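Local structure of probable glucarate dehydratase (Mycobacterium smegmatis str. MC2 155, 3VDG) at residues P251-S254 with V255-A259; L386-D390 with G391-V395. The protein probably dehydrates glucarate or a related acid sugar, as a member of the enolase superfamily, with a metal ion in its barrel domain. All blocks are in the same frame, centred on the assembly; numbering follows the deposited sequence. Where two conformers were deposited one is given.

Both contacts are local, and they follow one another along the chain without nesting or crossing. Contact 1 comes first. It spans nearly all of helix 251-260, which links strand 241-244 to strand 267-269 in a beta-alpha-beta unit of the barrel domain. These two strands carry D244 and E269, ligands of the bound sodium ion. Contact 2 follows after the last barrel strands and helix 349-360. There a tight turn closes a hairpin of strands 388-389 and 392-394, and the second of these pairs with strand 166-174. The centres of the contacts are about 35 Å apart, and the two do not touch.

Contact 1. Residues P251-S254 with V255-A259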
ATOM      1  N   PRO A 251      -7.947   7.975 -31.887  1.00 20.52           N
ATOM      2  CA  PRO A 251      -6.876   8.792 -31.347  1.00 24.68           C
ATOM      3  C   PRO A 251      -6.707  10.106 -32.105  1.00 28.90           C
ATOM      4  O   PRO A 251      -6.377  11.125 -31.491  1.00 26.99           O
ATOM      5  CB  PRO A 251      -5.643   7.891 -31.490  1.00 21.91           C
ATOM      6  CG  PRO A 251      -6.200   6.496 -31.440  1.00 22.62           C
ATOM      7  CD  PRO A 251      -7.493   6.608 -32.216  1.00 24.90           C
ATOM      8  N   GLN A 252      -6.958  10.100 -33.416  1.00 24.70           N
ATOM      9  CA  GLN A 252      -6.788  11.318 -34.231  1.00 25.25           C
ATOM     10  C   GLN A 252      -7.819  12.369 -33.845  1.00 25.53           C
ATOM     11  O   GLN A 252      -7.524  13.555 -33.736  1.00 29.22           O
ATOM     12  CB  GLN A 252      -6.882  11.001 -35.745  1.00 27.22           C
ATOM     13  CG  GLN A 252      -5.786  10.056 -36.256  1.00 40.39           C
ATOM     14  CD  GLN A 252      -5.847   8.661 -35.626  1.00 67.37           C
ATOM     15  OE1 GLN A 252      -6.926   8.083 -35.440  1.00 36.31           O
ATOM     16  NE2 GLN A 252      -4.685   8.118 -35.292  1.00 42.81           N
ATOM     17  N   THR A 253      -9.046  11.932 -33.632  1.00 27.34           N
ATOM     18  CA  THR A 253     -10.080  12.844 -33.193  1.00 24.05           C
ATOM     19  C   THR A 253      -9.759  13.384 -31.783  1.00 28.24           C
ATOM     20  O   THR A 253      -9.987  14.560 -31.492  1.00 26.48           O
ATOM     21  CB  THR A 253     -11.452  12.148 -33.230  1.00 28.34           C
ATOM     22  OG1 THR A 253     -11.797  11.857 -34.599  1.00 28.01           O
ATOM     23  CG2 THR A 253     -12.530  13.005 -32.588  1.00 22.90           C
ATOM     24  N   SER A 254      -9.223  12.520 -30.918  1.00 25.67           N
ATOM     25  CA  SER A 254      -8.927  12.905 -29.526  1.00 26.84           C
ATOM     26  C   SER A 254      -7.896  14.023 -29.489  1.00 21.98           C
ATOM     27  O   SER A 254      -7.987  14.952 -28.677  1.00 24.30           O
ATOM     28  CB  SER A 254      -8.376  11.696 -28.758  1.00 20.48           C
ATOM     29  OG  SER A 254      -9.349  10.653 -28.727  1.00 22.46           O
ATOM     30  N   VAL A 255      -6.894  13.905 -30.351  1.00 24.88           N
ATOM     31  CA  VAL A 255      -5.806  14.872 -30.394  1.00 21.69           C
ATOM     32  C   VAL A 255      -6.351  16.236 -30.833  1.00 27.72           C
ATOM     33  O   VAL A 255      -5.927  17.270 -30.327  1.00 29.65           O
ATOM     34  CB  VAL A 255      -4.651  14.383 -31.297  1.00 23.18           C
ATOM     35  CG1 VAL A 255      -3.697  15.525 -31.626  1.00 38.04           C
ATOM     36  CG2 VAL A 255      -3.909  13.217 -30.655  1.00 26.10           C
ATOM     37  N   LYS A 256      -7.337  16.246 -31.726  1.00 28.00           N
ATOM     38  CA  LYS A 256      -7.958  17.513 -32.118  1.00 28.89           C
ATOM     39  C   LYS A 256      -8.759  18.134 -30.978  1.00 35.93           C
ATOM     40  O   LYS A 256      -8.735  19.353 -30.768  1.00 29.14           O
ATOM     41  CB  LYS A 256      -8.861  17.319 -33.344  1.00 29.01           C
ATOM     42  CG  LYS A 256      -8.073  17.052 -34.615  1.00 43.49           C
ATOM     43  CD  LYS A 256      -8.976  16.537 -35.726  1.00 61.25           C
ATOM     44  CE  LYS A 256      -8.160  16.021 -36.897  1.00 85.09           C
ATOM     45  NZ  LYS A 256      -9.035  15.312 -37.867  1.00 67.38           N
ATOM     46  N   VAL A 257      -9.499  17.301 -30.259  1.00 24.42           N
ATOM     47  CA  VAL A 257     -10.262  17.794 -29.119  1.00 22.98           C
ATOM     48  C   VAL A 257      -9.306  18.375 -28.076  1.00 21.64           C
ATOM     49  O   VAL A 257      -9.515  19.484 -27.574  1.00 26.36           O
ATOM     50  CB  VAL A 257     -11.129  16.687 -28.472  1.00 32.81           C
ATOM     51  CG1 VAL A 257     -11.802  17.216 -27.205  1.00 20.30           C
ATOM     52  CG2 VAL A 257     -12.180  16.203 -29.469  1.00 24.54           C
ATOM     53  N   ALA A 258      -8.251  17.626 -27.756  1.00 23.52           N
ATOM     54  CA  ALA A 258      -7.276  18.082 -26.760  1.00 28.85           C
ATOM     55  C   ALA A 258      -6.622  19.412 -27.166  1.00 34.86           C
ATOM     56  O   ALA A 258      -6.481  20.334 -26.344  1.00 29.74           O
ATOM     57  CB  ALA A 258      -6.225  17.005 -26.501  1.00 23.27           C
ATOM     58  N   ALA A 259      -6.233  19.522 -28.432  1.00 30.94           N
ATOM     59  CA  ALA A 259      -5.606  20.756 -28.911  1.00 35.39           C
ATOM     60  C   ALA A 259      -6.591  21.898 -28.788  1.00 29.28           C
ATOM     61  O   ALA A 259      -6.246  22.976 -28.321  1.00 34.62           O
ATOM     62  CB  ALA A 259      -5.125  20.609 -30.353  1.00 34.46           C
TER
HETATM   63  O   HOH W   1     -10.210  12.685 -36.858  1.00 48.76           O
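P251-S254 and V255-A259 are consecutive turns of one alpha helix, joined by i to i+4 backbone bonds. V255 N donates to P251 O, V257 N to T253 O at 3.0 Å, and A258 N to S254 O at 2.8 Å. The last is the straightest, with 168° at the hydrogen. K256 N to Q252 O is weak.

The side chains of the later turn lie against the carbonyls of the earlier one. V255 CG2 sits 3.3 Å from P251 O. V257 CG2 does the same at T253 O, 3.4 Å away. In both valines CG1 is anti to the backbone N (chi1 165° in V255), which puts CG2 beside that N, near the carbonyl it bonds. K256 runs out as an extended chain, with its CG 3.6 Å from Q252 O. Its ammonium reaches back to T253 through one water. The water accepts from K256 NZ at 3.0 Å and donates to T253 OG1 at 2.9 Å. T253 OG1 is also hydrogen-bonded to the carbonyl of W445, the C-terminal residue. This hydroxyl therefore joins the helix to the chain end.

S254 is buried, and its OG is hydrogen-bonded to T250 O, just before the helix. Its side chain packs on W249, P271 and T272 and on V281 of helix 275-284. V257 faces P222 and M226 of helix 222-235. The contact spans nearly all of an outer helix in a beta-alpha-beta unit, as expected of the enolase-type barrel.

Contact 2. Residues L386-D390 with G391-V395; sequences LNFCD and GEVQV
The F388 ring carries V393 CG2 over the centre of one face. The methyl carbon is 3.6 Å from the ring centroid and 13° off the ring normal, a CH-pi contact. All six ring carbons lie near it, with CE1 closest at 3.5 Å. E392 O approaches the ring obliquely. Beyond the hairpin, F388 meets W373 with the ring planes at about 30°, and it has an edge-to-face contact with Y208.

V393 divides its two methyls. CG1 is anti to the backbone N (chi1 -179°) and meets L386 CD2 at 4.0 Å. CG2 is left for the ring. The buried V393 thus fills the space between L386 and F388, and L386 and F388 both rest on L352 of helix 349-360.

The turn from C389 to E392 is type I', with D390 and G391 at its corners. Both corner residues have positive phi. At G391 the backbone angles leave no room for a CB, which would be jammed against D390 O. C389 N donates to E392 O at 2.9 Å. The return bond, E392 N to C389 O, is longer at 3.1 Å. C389 O also accepts from a water. A second water joins N387 O, at 2.7 Å, to Q394 N where the strands diverge.

G391 and V393 also make backbone hydrogen bonds to F169 and V167, so the hairpin extends the sheet from strand 166-174. F388 and V393 share one face of it, and L386 reaches V393 from the preceding loop. C389 and E392 point to the other face. The hairpin end is therefore held in two ways: by apolar packing of V393 on F388, and by the two backbone hydrogen bonds between C389 and E392.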
ATOM      1  N   LEU A 386     -23.575  12.861   6.289  1.00 27.59           N
ATOM      2  CA  LEU A 386     -22.862  13.107   5.027  1.00 33.80           C
ATOM      3  C   LEU A 386     -23.387  14.322   4.244  1.00 35.92           C
ATOM      4  O   LEU A 386     -23.702  14.224   3.058  1.00 47.62           O
ATOM      5  CB  LEU A 386     -22.929  11.860   4.141  1.00 34.12           C
ATOM      6  CG  LEU A 386     -22.222  10.619   4.726  1.00 35.79           C
ATOM      7  CD1 LEU A 386     -22.459   9.391   3.877  1.00 35.71           C
ATOM      8  CD2 LEU A 386     -20.732  10.840   4.947  1.00 40.83           C
ATOM      9  N   ASN A 387     -23.468  15.464   4.903  1.00 33.00           N
ATOM     10  CA  ASN A 387     -23.944  16.687   4.249  1.00 30.75           C
ATOM     11  C   ASN A 387     -22.919  17.298   3.321  1.00 30.20           C
ATOM     12  O   ASN A 387     -21.726  17.328   3.623  1.00 25.44           O
ATOM     13  CB  ASN A 387     -24.324  17.729   5.302  1.00 39.44           C
ATOM     14  CG  ASN A 387     -25.477  17.276   6.177  1.00 56.86           C
ATOM     15  OD1 ASN A 387     -26.282  16.420   5.788  1.00 45.95           O
ATOM     16  ND2 ASN A 387     -25.565  17.847   7.366  1.00 56.65           N
ATOM     17  N   PHE A 388     -23.379  17.809   2.187  1.00 25.61           N
ATOM     18  CA  PHE A 388     -22.488  18.553   1.318  1.00 24.41           C
ATOM     19  C   PHE A 388     -22.549  20.027   1.691  1.00 33.46           C
ATOM     20  O   PHE A 388     -23.628  20.586   1.864  1.00 29.64           O
ATOM     21  CB  PHE A 388     -22.903  18.391  -0.134  1.00 24.70           C
ATOM     22  CG  PHE A 388     -22.564  17.055  -0.708  1.00 22.76           C
ATOM     23  CD1 PHE A 388     -21.450  16.906  -1.529  1.00 27.59           C
ATOM     24  CD2 PHE A 388     -23.322  15.937  -0.389  1.00 24.08           C
ATOM     25  CE1 PHE A 388     -21.126  15.658  -2.059  1.00 24.24           C
ATOM     26  CE2 PHE A 388     -23.001  14.692  -0.912  1.00 25.11           C
ATOM     27  CZ  PHE A 388     -21.907  14.550  -1.743  1.00 28.29           C
ATOM     28  N   CYS A 389     -21.396  20.658   1.817  1.00 30.49           N
ATOM     29  CA  CYS A 389     -21.364  22.082   2.095  1.00 30.02           C
ATOM     30  C   CYS A 389     -20.215  22.665   1.317  1.00 23.35           C
ATOM     31  O   CYS A 389     -19.063  22.219   1.441  1.00 26.09           O
ATOM     32  CB  CYS A 389     -21.198  22.364   3.597  1.00 37.84           C
ATOM     33  SG  CYS A 389     -21.062  24.143   3.959  1.00 59.68           S
ATOM     34  N   ASP A 390     -20.525  23.639   0.470  1.00 28.25           N
ATOM     35  CA  ASP A 390     -19.508  24.229  -0.375  1.00 27.99           C
ATOM     36  C   ASP A 390     -18.745  23.159  -1.153  1.00 24.20           C
ATOM     37  O   ASP A 390     -17.528  23.265  -1.353  1.00 27.05           O
ATOM     38  CB  ASP A 390     -18.524  25.059   0.459  1.00 35.47           C
ATOM     39  CG  ASP A 390     -19.191  26.242   1.139  1.00 80.12           C
ATOM     40  OD1 ASP A 390     -20.288  26.643   0.695  1.00 52.65           O
ATOM     41  OD2 ASP A 390     -18.623  26.768   2.118  1.00 65.50           O
ATOM     42  N   GLY A 391     -19.460  22.137  -1.607  1.00 20.91           N
ATOM     43  CA  GLY A 391     -18.864  21.191  -2.568  1.00 23.96           C
ATOM     44  C   GLY A 391     -18.085  20.060  -1.889  1.00 30.12           C
ATOM     45  O   GLY A 391     -17.496  19.238  -2.563  1.00 24.74           O
ATOM     46  N   GLU A 392     -18.093  20.014  -0.554  1.00 23.11           N
ATOM     47  CA  GLU A 392     -17.285  19.031   0.157  0.50 23.02           C
ATOM     48  C   GLU A 392     -18.087  18.364   1.262  1.00 24.23           C
ATOM     49  O   GLU A 392     -19.112  18.890   1.713  1.00 24.86           O
ATOM     50  CB  GLU A 392     -16.014  19.681   0.712  0.50 19.09           C
ATOM     51  CG  GLU A 392     -16.316  20.850   1.633  0.50 24.52           C
ATOM     52  CD  GLU A 392     -15.078  21.525   2.183  0.50 34.24           C
ATOM     53  OE1 GLU A 392     -15.204  22.189   3.234  0.50 31.71           O
ATOM     54  OE2 GLU A 392     -13.993  21.396   1.573  0.50 48.84           O
ATOM     55  N   VAL A 393     -17.642  17.170   1.660  1.00 22.02           N
ATOM     56  CA  VAL A 393     -18.279  16.419   2.744  1.00 20.59           C
ATOM     57  C   VAL A 393     -17.253  16.288   3.873  1.00 22.25           C
ATOM     58  O   VAL A 393     -16.133  15.839   3.634  1.00 21.24           O
ATOM     59  CB  VAL A 393     -18.683  14.993   2.309  1.00 22.29           C
ATOM     60  CG1 VAL A 393     -19.367  14.251   3.466  1.00 19.09           C
ATOM     61  CG2 VAL A 393     -19.575  15.044   1.068  1.00 22.97           C
ATOM     62  N   GLN A 394     -17.615  16.691   5.066  1.00 22.12           N
ATOM     63  CA  GLN A 394     -16.742  16.575   6.204  0.50 23.91           C
ATOM     64  C   GLN A 394     -16.523  15.093   6.566  1.00 20.19           C
ATOM     65  O   GLN A 394     -17.450  14.372   6.559  1.00 21.27           O
ATOM     66  CB  GLN A 394     -17.336  17.340   7.372  0.50 32.74           C
ATOM     67  CG  GLN A 394     -16.445  17.322   8.578  0.50 35.44           C
ATOM     68  CD  GLN A 394     -16.690  18.472   9.549  0.50 73.51           C
ATOM     69  OE1 GLN A 394     -17.813  18.718   9.977  0.50 45.14           O
ATOM     70  NE2 GLN A 394     -15.620  19.171   9.905  0.50 42.78           N
ATOM     71  N   VAL A 395     -15.314  14.676   6.861  1.00 22.24           N
ATOM     72  CA  VAL A 395     -15.084  13.266   7.196  1.00 21.02           C
ATOM     73  C   VAL A 395     -15.711  12.997   8.575  1.00 21.50           C
ATOM     74  O   VAL A 395     -15.487  13.770   9.496  1.00 20.38           O
ATOM     75  CB  VAL A 395     -13.583  12.885   7.113  1.00 28.42           C
ATOM     76  CG1 VAL A 395     -12.737  13.684   8.083  1.00 34.04           C
ATOM     77  CG2 VAL A 395     -13.385  11.393   7.346  1.00 24.92           C
TER
HETATM   78  O   HOH W   2     -20.399  17.006   5.912  1.00 41.78           O
HETATM   79  O   HOH W   3     -17.518  22.891   3.852  0.50 31.78           O